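Local coordinates for protein putative N-acetylmuramoyl-L-alanine amidase,autolysin cwp6 (Peptoclostridium difficile, PDB 5J72) that probably hydrolyses the bond between N-acetylmuramic acid and L-alanine in peptidoglycan as a zinc-dependent amidase, held at the cell wall by CWB2 modules, at residues V258-A264 and L308-I314; I171-P175 and Q284-L289. All blocks are in the same frame, centred on the assembly; numbering follows the deposited sequence.

Contact 1 of 2, residues V258-A264 and L308-I314; sequences VNKIYIA and LEEAYYI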
# COMPACT_ATOMS: atom_id res chain seq x y z
N VAL A 258 1.11 -25.26 -2.49
CA VAL A 258 0.41 -24.22 -1.77
C VAL A 258 0.49 -24.59 -0.27
O VAL A 258 -0.04 -25.62 0.13
CB VAL A 258 -1.03 -24.09 -2.24
CG1 VAL A 258 -1.86 -23.27 -1.24
CG2 VAL A 258 -1.04 -23.40 -3.62
N ASN A 259 1.17 -23.77 0.55
CA ASN A 259 1.23 -24.08 1.98
C ASN A 259 0.94 -22.87 2.86
O ASN A 259 1.08 -22.94 4.07
CB ASN A 259 2.56 -24.68 2.33
CG ASN A 259 3.70 -23.81 1.97
OD1 ASN A 259 3.55 -22.60 1.73
ND2 ASN A 259 4.88 -24.39 1.82
N LYS A 260 0.53 -21.77 2.26
CA LYS A 260 0.20 -20.56 3.00
C LYS A 260 -1.00 -19.90 2.31
O LYS A 260 -1.07 -19.93 1.07
CB LYS A 260 1.41 -19.60 2.99
CG LYS A 260 1.02 -18.14 3.21
CD LYS A 260 2.24 -17.29 3.76
CE LYS A 260 3.57 -17.65 3.20
NZ LYS A 260 4.62 -16.59 3.53
N ILE A 261 -1.95 -19.35 3.07
CA ILE A 261 -3.05 -18.65 2.43
C ILE A 261 -3.28 -17.31 3.12
O ILE A 261 -2.99 -17.13 4.29
CB ILE A 261 -4.38 -19.46 2.42
CG1 ILE A 261 -4.82 -19.80 3.86
CG2 ILE A 261 -4.19 -20.73 1.56
CD1 ILE A 261 -6.21 -20.49 3.85
N TYR A 262 -3.76 -16.35 2.34
CA TYR A 262 -4.11 -15.04 2.83
C TYR A 262 -5.60 -15.00 2.60
O TYR A 262 -6.03 -15.02 1.47
CB TYR A 262 -3.42 -13.93 2.00
CG TYR A 262 -1.91 -13.93 2.23
CD1 TYR A 262 -1.35 -13.27 3.32
CD2 TYR A 262 -1.05 -14.60 1.37
CE1 TYR A 262 0.01 -13.24 3.53
CE2 TYR A 262 0.33 -14.61 1.59
CZ TYR A 262 0.85 -13.92 2.67
OH TYR A 262 2.19 -13.92 2.95
N ILE A 263 -6.40 -14.90 3.69
CA ILE A 263 -7.86 -14.92 3.54
C ILE A 263 -8.46 -13.52 3.57
O ILE A 263 -8.05 -12.67 4.40
CB ILE A 263 -8.43 -15.76 4.72
CG1 ILE A 263 -7.96 -17.22 4.58
CG2 ILE A 263 -9.94 -15.67 4.72
CD1 ILE A 263 -8.18 -18.03 5.89
N ALA A 264 -9.42 -13.26 2.72
CA ALA A 264 -10.17 -11.99 2.75
C ALA A 264 -11.65 -12.36 2.53
O ALA A 264 -11.96 -13.44 1.98
CB ALA A 264 -9.72 -11.03 1.63
N LEU A 308 -1.55 -26.99 5.19
CA LEU A 308 -1.13 -25.59 5.30
C LEU A 308 -0.18 -25.32 6.46
O LEU A 308 -0.38 -25.83 7.59
CB LEU A 308 -2.33 -24.72 5.53
CG LEU A 308 -3.32 -24.74 4.42
CD1 LEU A 308 -4.57 -23.97 4.85
CD2 LEU A 308 -2.65 -24.12 3.17
N GLU A 309 0.84 -24.53 6.20
CA GLU A 309 1.75 -24.14 7.24
C GLU A 309 1.27 -22.86 7.89
O GLU A 309 1.42 -22.71 9.10
CB GLU A 309 3.12 -23.94 6.63
CG GLU A 309 3.60 -25.30 6.12
CD GLU A 309 5.01 -25.28 5.56
OE1 GLU A 309 5.65 -24.20 5.54
OE2 GLU A 309 5.48 -26.38 5.13
N GLU A 310 0.64 -21.94 7.12
CA GLU A 310 0.28 -20.64 7.68
C GLU A 310 -0.96 -20.10 7.04
O GLU A 310 -1.16 -20.35 5.87
CB GLU A 310 1.39 -19.56 7.39
CG GLU A 310 2.73 -19.82 8.06
CD GLU A 310 3.84 -18.97 7.43
OE1 GLU A 310 4.92 -19.52 7.19
OE2 GLU A 310 3.62 -17.77 7.19
N ALA A 311 -1.83 -19.41 7.83
CA ALA A 311 -3.02 -18.75 7.31
C ALA A 311 -3.04 -17.34 7.92
O ALA A 311 -2.80 -17.17 9.12
CB ALA A 311 -4.29 -19.49 7.70
N TYR A 312 -3.32 -16.34 7.11
CA TYR A 312 -3.41 -14.96 7.57
C TYR A 312 -4.78 -14.49 7.27
O TYR A 312 -5.38 -14.96 6.32
CB TYR A 312 -2.40 -14.06 6.85
CG TYR A 312 -0.99 -14.39 7.24
CD1 TYR A 312 -0.26 -15.34 6.53
CD2 TYR A 312 -0.39 -13.81 8.36
CE1 TYR A 312 1.02 -15.70 6.91
CE2 TYR A 312 0.91 -14.17 8.75
CZ TYR A 312 1.60 -15.12 8.02
OH TYR A 312 2.85 -15.52 8.40
N TYR A 313 -5.33 -13.59 8.09
CA TYR A 313 -6.68 -13.06 7.91
C TYR A 313 -6.60 -11.57 7.70
O TYR A 313 -6.20 -10.84 8.62
CB TYR A 313 -7.52 -13.36 9.19
CG TYR A 313 -7.41 -14.81 9.59
CD1 TYR A 313 -8.24 -15.78 9.02
CD2 TYR A 313 -6.46 -15.22 10.52
CE1 TYR A 313 -8.10 -17.12 9.37
CE2 TYR A 313 -6.32 -16.56 10.86
CZ TYR A 313 -7.14 -17.50 10.28
OH TYR A 313 -6.97 -18.84 10.57
N ILE A 314 -7.02 -11.08 6.54
CA ILE A 314 -6.93 -9.66 6.25
C ILE A 314 -8.33 -9.10 6.38
O ILE A 314 -9.17 -9.42 5.55
CB ILE A 314 -6.39 -9.39 4.78
CG1 ILE A 314 -5.12 -10.24 4.52
CG2 ILE A 314 -6.08 -7.87 4.57
CD1 ILE A 314 -3.94 -10.06 5.54
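Strands 260-264 and 310-314 set small residues beside large ones. Between them the backbones lock first: Ile261 N binds Glu310 O (3.1 Å), Tyr312 N binds Ile261 O (2.9 Å), and Ile263 N and O continue the ladder. At the corner by Glu309, Asn259 O accepts both Glu309 N (2.7 Å) and Glu310 N (3.2 Å).

On one face, small Ala311 is a dip beside bulky Ile261, whose CG1 lies 3.9 Å from Ala311 CB; Ile261 CD1 reaches Leu308 CD1 (4.0 Å). Ile263 CD1 abuts Tyr313 CE1 (3.6 Å), and Ile328 of helix 322-329 settles over this patch. On the other face, Tyr262 and Tyr312 lie nearly parallel but slid apart (centroids 5.3 Å), while the Lys260 chain fits against the Tyr312 edge, its amine bound chiefly to Asp283. These are the two inner strands of a 2-1-3-4 parallel sheet, the Rossmann-like core of a CWB2 module.

Contact 2 of 2, residues I171-P175 and Q284-L289; sequences ITATP and QQPIIL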
# COMPACT_ATOMS: atom_id res chain seq x y z
N ILE A 171 -9.35 -9.81 -8.40
CA ILE A 171 -8.59 -9.46 -7.24
C ILE A 171 -7.76 -10.63 -6.69
O ILE A 171 -6.94 -10.38 -5.82
CB ILE A 171 -9.50 -9.05 -5.91
CG1 ILE A 171 -10.44 -10.28 -5.58
CG2 ILE A 171 -10.27 -7.74 -6.21
CD1 ILE A 171 -11.76 -9.97 -4.82
N THR A 172 -7.98 -11.87 -7.09
CA THR A 172 -7.10 -12.93 -6.55
C THR A 172 -6.17 -13.42 -7.71
O THR A 172 -5.42 -14.40 -7.53
CB THR A 172 -7.94 -14.13 -6.03
OG1 THR A 172 -8.81 -14.53 -7.08
CG2 THR A 172 -8.76 -13.71 -4.76
N ALA A 173 -6.19 -12.73 -8.84
CA ALA A 173 -5.36 -13.08 -10.02
C ALA A 173 -3.90 -12.75 -9.84
O ALA A 173 -3.10 -13.42 -10.46
CB ALA A 173 -5.85 -12.32 -11.24
N THR A 174 -3.50 -11.77 -8.95
CA THR A 174 -2.07 -11.44 -8.87
C THR A 174 -1.18 -12.56 -8.50
O THR A 174 -0.14 -12.70 -9.13
CB THR A 174 -1.82 -10.16 -7.96
OG1 THR A 174 -2.36 -9.06 -8.68
CG2 THR A 174 -0.38 -9.93 -7.67
N PRO A 175 -1.49 -13.40 -7.48
CA PRO A 175 -0.57 -14.50 -7.15
C PRO A 175 -0.38 -15.52 -8.30
O PRO A 175 0.67 -16.15 -8.42
CB PRO A 175 -1.22 -15.13 -5.89
CG PRO A 175 -1.97 -13.99 -5.28
CD PRO A 175 -2.57 -13.27 -6.47
N GLN A 284 3.83 -15.91 -4.08
CA GLN A 284 3.19 -16.87 -5.01
C GLN A 284 2.36 -17.84 -4.22
O GLN A 284 2.41 -19.07 -4.46
CB GLN A 284 4.25 -17.64 -5.88
CG GLN A 284 5.06 -16.61 -6.65
CD GLN A 284 6.08 -17.25 -7.59
OE1 GLN A 284 5.95 -18.40 -7.98
NE2 GLN A 284 7.09 -16.49 -7.99
N GLN A 285 1.60 -17.32 -3.26
CA GLN A 285 0.70 -18.19 -2.45
C GLN A 285 -0.64 -17.53 -2.62
O GLN A 285 -0.79 -16.29 -2.75
CB GLN A 285 1.19 -18.34 -1.00
CG GLN A 285 2.53 -19.08 -0.96
CD GLN A 285 2.36 -20.59 -1.17
OE1 GLN A 285 1.42 -21.22 -0.69
NE2 GLN A 285 3.27 -21.17 -1.93
N PRO A 286 -1.71 -18.33 -2.65
CA PRO A 286 -3.02 -17.72 -2.89
C PRO A 286 -3.76 -16.88 -1.87
O PRO A 286 -3.60 -16.99 -0.66
CB PRO A 286 -3.89 -18.93 -3.25
CG PRO A 286 -3.25 -20.09 -2.53
CD PRO A 286 -1.80 -19.74 -2.24
N ILE A 287 -4.62 -16.04 -2.44
CA ILE A 287 -5.60 -15.27 -1.66
C ILE A 287 -6.88 -16.14 -1.73
O ILE A 287 -7.35 -16.49 -2.83
CB ILE A 287 -5.89 -13.89 -2.28
CG1 ILE A 287 -4.62 -12.98 -2.19
CG2 ILE A 287 -7.09 -13.23 -1.52
CD1 ILE A 287 -4.82 -11.71 -3.13
N ILE A 288 -7.39 -16.53 -0.56
CA ILE A 288 -8.56 -17.40 -0.51
C ILE A 288 -9.69 -16.52 -0.07
O ILE A 288 -9.60 -15.85 0.97
CB ILE A 288 -8.30 -18.53 0.50
CG1 ILE A 288 -7.22 -19.52 -0.04
CG2 ILE A 288 -9.64 -19.26 0.81
CD1 ILE A 288 -7.68 -20.37 -1.27
N LEU A 289 -10.74 -16.46 -0.86
CA LEU A 289 -11.86 -15.64 -0.48
C LEU A 289 -12.91 -16.44 0.36
O LEU A 289 -13.25 -17.57 0.03
CB LEU A 289 -12.52 -15.04 -1.73
CG LEU A 289 -11.56 -14.14 -2.52
CD1 LEU A 289 -12.33 -13.52 -3.75
CD2 LEU A 289 -11.04 -12.97 -1.59
O HOH W 1 -4.63 -16.02 -5.50
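Two CWB2 modules meet here, and the junction illustrates how the outermost strand of a Rossmann-like sheet can be covered without being extended: 171-175, the approach to helix 174-180 and its first residues in one module, lies against strand 287-290 of the next, and no direct hydrogen bond joins them.

The second segment begins at Gln284, which has positive phi and is the C-prime residue of a Schellman motif ending helix 270-283. Its side chain starts away from the partner, so the backbone makes the approach, with Gln284 CA 4.3 Å from Pro175 O. Gln285 also turns its side chain away, toward the neighbouring strand and its preceding loop, where it binds Asn259; its carbonyl oxygen O stands 3.4 Å from Pro175 CB. Pro286 follows sideways, touching Ala249 and Val258 within its own module.

At Ile287 the strand begins and the side chain points toward 171-175. Its CG1 lies 4.2 Å from Pro175 CG, its CD1 3.7 Å from Ile171 O, and its CG2 3.7 Å from Thr172 CG2, so it touches three residues of the other module, while helix 270-283 packs on it from its own. Its amide faces the outer edge, and a water fills the gap, accepting from Ile287 N (3.1 Å) and donating to Thr172 O (2.7 Å). Ile288 takes the opposite course, packing on Ile261 inside its own sheet. Leu289 returns to the interface: its CG meets Thr172 CG2 at 3.6 Å, and its CD1 rests 3.8 Å from Ile171 CD1.

The two contacts share one sheet and show it from within and from its border. Their centres are 10 Å apart, and strand 260-265 of contact 1 pairs directly with strand 287-290 of contact 2: Ile288 N lies 2.9 Å from Tyr262 O, and Gln285 OE1 2.8 Å from Asn259 N, both probable hydrogen bonds. An inner pair of strands is thus tied, through one neighbour, to the adjoining CWB2 module. Neither contact includes the zinc ligands His460, Glu477 and His530 of the amidase domain. The Leu308 side chain is about 8 Å from a bound calcium ion, and the Gln284 side chain about 9 Å from that of Asn6, a calcium-binding residue of this protein.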